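Local coordinates for protein chaperone SycD (Chlamydia pneumoniae, PDB 4NRH) that forms a chaperone complex with CopN that probably directs translocator secretion by the type III secretion system, at residues Phe53-Ser56 and Ser57-Glu61; Asn165-Lys168 and Glu169-Asp173. All coordinates share one frame; numbering follows the deposited sequence.

Contact 1. Residues Phe53-Ser56 and Ser57-Glu61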
loop_
_atom_site.group_PDB
_atom_site.type_symbol
_atom_site.label_atom_id
_atom_site.label_comp_id
_atom_site.label_asym_id
_atom_site.label_seq_id
_atom_site.Cartn_x
_atom_site.Cartn_y
_atom_site.Cartn_z
ATOM N N PHE D 53 -11.854 -7.070 7.211
ATOM C CA PHE D 53 -12.147 -5.639 7.231
ATOM C C PHE D 53 -13.536 -5.354 7.794
ATOM O O PHE D 53 -13.998 -4.211 7.774
ATOM C CB PHE D 53 -12.023 -5.046 5.826
ATOM C CG PHE D 53 -10.618 -5.028 5.295
ATOM C CD1 PHE D 53 -9.564 -4.630 6.101
ATOM C CD2 PHE D 53 -10.350 -5.414 3.991
ATOM C CE1 PHE D 53 -8.270 -4.613 5.617
ATOM C CE2 PHE D 53 -9.056 -5.401 3.501
ATOM C CZ PHE D 53 -8.015 -4.999 4.315
ATOM N N LYS D 54 -14.191 -6.402 8.289
ATOM C CA LYS D 54 -15.509 -6.296 8.914
ATOM C C LYS D 54 -16.541 -5.652 7.993
ATOM O O LYS D 54 -17.311 -4.789 8.414
ATOM C CB LYS D 54 -15.421 -5.517 10.230
ATOM C CG LYS D 54 -14.423 -6.093 11.222
ATOM C CD LYS D 54 -14.804 -7.509 11.624
ATOM C CE LYS D 54 -16.131 -7.538 12.363
ATOM N NZ LYS D 54 -16.523 -8.925 12.739
ATOM N N ILE D 55 -16.549 -6.077 6.734
ATOM C CA ILE D 55 -17.502 -5.568 5.758
ATOM C C ILE D 55 -18.753 -6.440 5.739
ATOM O O ILE D 55 -18.665 -7.658 5.590
ATOM C CB ILE D 55 -16.891 -5.514 4.345
ATOM C CG1 ILE D 55 -15.616 -4.669 4.344
ATOM C CG2 ILE D 55 -17.899 -4.967 3.346
ATOM C CD1 ILE D 55 -14.877 -4.685 3.023
ATOM N N SER D 56 -19.917 -5.821 5.903
ATOM C CA SER D 56 -21.169 -6.567 5.898
ATOM C C SER D 56 -21.510 -7.016 4.483
ATOM O O SER D 56 -21.085 -6.394 3.508
ATOM C CB SER D 56 -22.307 -5.724 6.474
ATOM O OG SER D 56 -22.635 -4.651 5.609
ATOM N N SER D 57 -22.275 -8.098 4.374
ATOM C CA SER D 57 -22.680 -8.618 3.074
ATOM C C SER D 57 -23.615 -7.642 2.370
ATOM O O SER D 57 -23.691 -7.615 1.142
ATOM C CB SER D 57 -23.355 -9.983 3.226
ATOM O OG SER D 57 -24.647 -9.851 3.791
ATOM N N GLU D 58 -24.327 -6.843 3.158
ATOM C CA GLU D 58 -25.177 -5.791 2.619
ATOM C C GLU D 58 -24.336 -4.724 1.926
ATOM O O GLU D 58 -24.732 -4.183 0.893
ATOM C CB GLU D 58 -26.026 -5.160 3.727
ATOM C CG GLU D 58 -26.932 -6.140 4.459
ATOM C CD GLU D 58 -26.272 -6.747 5.684
ATOM O OE1 GLU D 58 -25.135 -7.252 5.565
ATOM O OE2 GLU D 58 -26.893 -6.721 6.768
ATOM N N ASP D 59 -23.177 -4.422 2.506
ATOM C CA ASP D 59 -22.250 -3.459 1.921
ATOM C C ASP D 59 -21.734 -3.929 0.565
ATOM O O ASP D 59 -21.646 -3.145 -0.379
ATOM C CB ASP D 59 -21.076 -3.195 2.867
ATOM C CG ASP D 59 -21.461 -2.321 4.043
ATOM O OD1 ASP D 59 -22.421 -1.532 3.909
ATOM O OD2 ASP D 59 -20.804 -2.420 5.100
ATOM N N LEU D 60 -21.385 -5.210 0.476
ATOM C CA LEU D 60 -20.884 -5.777 -0.772
ATOM C C LEU D 60 -21.972 -5.803 -1.837
ATOM O O LEU D 60 -21.695 -5.628 -3.024
ATOM C CB LEU D 60 -20.334 -7.187 -0.549
ATOM C CG LEU D 60 -19.025 -7.301 0.235
ATOM C CD1 LEU D 60 -18.457 -8.705 0.112
ATOM C CD2 LEU D 60 -18.016 -6.271 -0.246
ATOM N N GLU D 61 -23.210 -6.032 -1.408
ATOM C CA GLU D 61 -24.342 -6.048 -2.325
ATOM C C GLU D 61 -24.549 -4.678 -2.963
ATOM O O GLU D 61 -24.836 -4.581 -4.156
ATOM C CB GLU D 61 -25.616 -6.498 -1.611
ATOM C CG GLU D 61 -26.799 -6.704 -2.544
ATOM C CD GLU D 61 -26.494 -7.668 -3.678
ATOM O OE1 GLU D 61 -25.839 -8.701 -3.428
ATOM O OE2 GLU D 61 -26.908 -7.389 -4.822
#
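Ser-56 and Asp-59 meet in a local N-cap contact, at the point where the connection from helix 49-52 turns into helix 57-72. OG of Ser-56 accepts a hydrogen bond from Asp-59 N at 3.2 Å, occupying an amide of the first turn that has no helical carbonyl before it. Serine suits this place because its hydroxyl is on a short arm: with chi1 at 69°, OG sits between its own N and C and swings back over the helix end. Ser-56 O then starts the helical ladder by accepting a hydrogen bond from Leu-60 N at 3.3 Å. The connection itself begins with a Schellman motif, in which Lys-54, at positive phi, ends helix 49-52 while Ile-55 N reaches back to Gln-50 O. Beneath the cap, CG2 of buried Ile-55 rests 3.7 Å from Asp-59 CB and 3.8 Å from Leu-60 CD2, and the Ile-55 and Leu-60 side chains cross at about a right angle. Both also touch Phe-89 of helix 76-89, where branched aliphatic residues fit an apolar interface. Asp-59 OD2 lies 2.9 Å from Ser-56 OG, while its OD1 is hydrogen-bonded to His-9 NE2, tying this cap to helix 9-19.

Contact 2. Residues Asn165-Lys168 and Glu169-Asp173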
loop_
_atom_site.group_PDB
_atom_site.type_symbol
_atom_site.label_atom_id
_atom_site.label_comp_id
_atom_site.label_asym_id
_atom_site.label_seq_id
_atom_site.Cartn_x
_atom_site.Cartn_y
_atom_site.Cartn_z
ATOM N N ASN D 165 -33.391 -25.764 -19.795
ATOM C CA ASN D 165 -33.876 -26.284 -21.070
ATOM C C ASN D 165 -33.553 -25.373 -22.248
ATOM O O ASN D 165 -33.187 -25.852 -23.321
ATOM C CB ASN D 165 -35.383 -26.528 -21.013
ATOM C CG ASN D 165 -35.906 -27.210 -22.263
ATOM O OD1 ASN D 165 -35.819 -28.431 -22.401
ATOM N ND2 ASN D 165 -36.456 -26.423 -23.180
ATOM N N GLU D 166 -33.707 -24.065 -22.049
ATOM C CA GLU D 166 -33.376 -23.083 -23.078
ATOM C C GLU D 166 -31.949 -23.271 -23.586
ATOM O O GLU D 166 -31.678 -23.124 -24.779
ATOM C CB GLU D 166 -33.560 -21.659 -22.549
ATOM C CG GLU D 166 -34.999 -21.169 -22.577
ATOM C CD GLU D 166 -35.139 -19.736 -22.099
ATOM O OE1 GLU D 166 -34.248 -19.261 -21.365
ATOM O OE2 GLU D 166 -36.141 -19.084 -22.461
ATOM N N LEU D 167 -31.041 -23.597 -22.671
ATOM C CA LEU D 167 -29.651 -23.860 -23.023
ATOM C C LEU D 167 -29.511 -25.216 -23.712
ATOM O O LEU D 167 -28.746 -25.358 -24.667
ATOM C CB LEU D 167 -28.762 -23.808 -21.778
ATOM C CG LEU D 167 -27.411 -23.092 -21.881
ATOM C CD1 LEU D 167 -26.582 -23.341 -20.627
ATOM C CD2 LEU D 167 -26.637 -23.500 -23.128
ATOM N N LYS D 168 -30.246 -26.207 -23.216
ATOM C CA LYS D 168 -30.225 -27.550 -23.794
ATOM C C LYS D 168 -30.629 -27.527 -25.266
ATOM O O LYS D 168 -30.043 -28.229 -26.091
ATOM C CB LYS D 168 -31.148 -28.489 -23.011
ATOM C CG LYS D 168 -31.278 -29.875 -23.626
ATOM C CD LYS D 168 -32.223 -30.761 -22.831
ATOM C CE LYS D 168 -32.262 -32.170 -23.406
ATOM N NZ LYS D 168 -33.252 -33.036 -22.707
ATOM N N GLU D 169 -31.633 -26.716 -25.585
ATOM C CA GLU D 169 -32.084 -26.552 -26.963
ATOM C C GLU D 169 -30.967 -25.989 -27.835
ATOM O O GLU D 169 -30.722 -26.474 -28.940
ATOM C CB GLU D 169 -33.308 -25.634 -27.023
ATOM C CG GLU D 169 -34.521 -26.143 -26.258
ATOM C CD GLU D 169 -35.273 -27.230 -27.001
ATOM O OE1 GLU D 169 -34.931 -27.505 -28.170
ATOM O OE2 GLU D 169 -36.211 -27.809 -26.414
ATOM N N GLU D 170 -30.300 -24.956 -27.328
ATOM C CA GLU D 170 -29.228 -24.283 -28.054
ATOM C C GLU D 170 -28.065 -25.213 -28.393
ATOM O O GLU D 170 -27.555 -25.191 -29.512
ATOM C CB GLU D 170 -28.715 -23.089 -27.247
ATOM C CG GLU D 170 -27.615 -22.295 -27.937
ATOM C CD GLU D 170 -28.114 -21.540 -29.155
ATOM O OE1 GLU D 170 -29.338 -21.316 -29.261
ATOM O OE2 GLU D 170 -27.279 -21.169 -30.007
ATOM N N ILE D 171 -27.656 -26.032 -27.428
ATOM C CA ILE D 171 -26.529 -26.939 -27.622
ATOM C C ILE D 171 -26.864 -27.984 -28.683
ATOM O O ILE D 171 -26.014 -28.353 -29.496
ATOM C CB ILE D 171 -26.133 -27.637 -26.304
ATOM C CG1 ILE D 171 -25.732 -26.597 -25.256
ATOM C CG2 ILE D 171 -24.996 -28.624 -26.534
ATOM C CD1 ILE D 171 -25.288 -27.190 -23.937
ATOM N N LEU D 172 -28.110 -28.448 -28.675
ATOM C CA LEU D 172 -28.609 -29.327 -29.726
ATOM C C LEU D 172 -28.547 -28.621 -31.078
ATOM O O LEU D 172 -28.153 -29.213 -32.083
ATOM C CB LEU D 172 -30.041 -29.775 -29.429
ATOM C CG LEU D 172 -30.224 -30.784 -28.295
ATOM C CD1 LEU D 172 -31.698 -30.952 -27.959
ATOM C CD2 LEU D 172 -29.597 -32.121 -28.660
ATOM N N ASP D 173 -28.945 -27.352 -31.086
ATOM C CA ASP D 173 -28.950 -26.546 -32.303
ATOM C C ASP D 173 -27.534 -26.319 -32.826
ATOM O O ASP D 173 -27.311 -26.262 -34.036
ATOM C CB ASP D 173 -29.638 -25.202 -32.046
ATOM C CG ASP D 173 -29.848 -24.402 -33.315
ATOM O OD1 ASP D 173 -29.996 -25.017 -34.393
ATOM O OD2 ASP D 173 -29.861 -23.156 -33.236
#
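The amide of Asn-165 and the carboxylate of Glu-169, one helical turn apart, are turned 70° against each other, with Glu-169 CG over one face of the amide at its ND2 end, 3.6 Å from ND2. The carboxylate comes to the same nitrogen through OE2, 3.5 Å from ND2. With chi1 at -61°, CG of Glu-169 is anti to its own carbonyl carbon and leans back toward Asn-165; the bend at chi2 then turns the carboxylate across the amide, presenting OE2 to ND2. Both groups are polar and suit a flank turned to solvent, though both also touch a crystal neighbour, which may influence how they are turned.

These are i to i+4 contacts along helix 165-174, the last helix of an all-helical chain whose family carries tetratricopeptide repeats. The backbone supplies the frame: Glu-169 N bonds to Asn-165 O at 2.9 Å, and Ile-171 N to Leu-167 O at 3.0 Å with an N-H...O angle of 159°. The bond from Glu-170 N to Glu-166 O is weak.

A different flank is apolar. Leu-167 and Ile-171 are buried, and their side chains slant across each other, CD2 of the leucine 3.9 Å from CG1 of the isoleucine. Leu-167 also lies against Tyr-129 and Tyr-132 of helix 129-140, whereas Ile-171 packs on Leu-151 and Trp-155 of helix 147-158, so that neighbouring turns reach two different helices. Lys-168 is fully extended; its long aliphatic stem suits contact with Trp-155 while carrying the ammonium group well away from the helix backbone. Leu-172 touches Trp-155 as well, though it is otherwise exposed, and its CG comes within 3.4 Å of Lys-168 O, the carbonyl oxygen that also accepts a hydrogen bond from Leu-172 N at 3.2 Å.

Overall arrangement
Contact 1 comes first along the chain and closes well before contact 2 opens. Their centres are 37 Å apart, their nearest atoms about 22 Å, and they lie on opposite sides of the chain's centre. No helix is common to both: residues 53-61 run from the loop after helix 49-52 into the first turn of helix 57-72 and lean on helices 9-19 and 76-89, whereas residues 165-173 belong to helix 165-174, which packs on helices 129-140 and 147-158. Between them in the chain come helices 76-89 to 147-158, which include the tetratricopeptide repeat; the two contacts probably lie near opposite ends of this helical array, one beside the N-terminal helices, the other at the last helix.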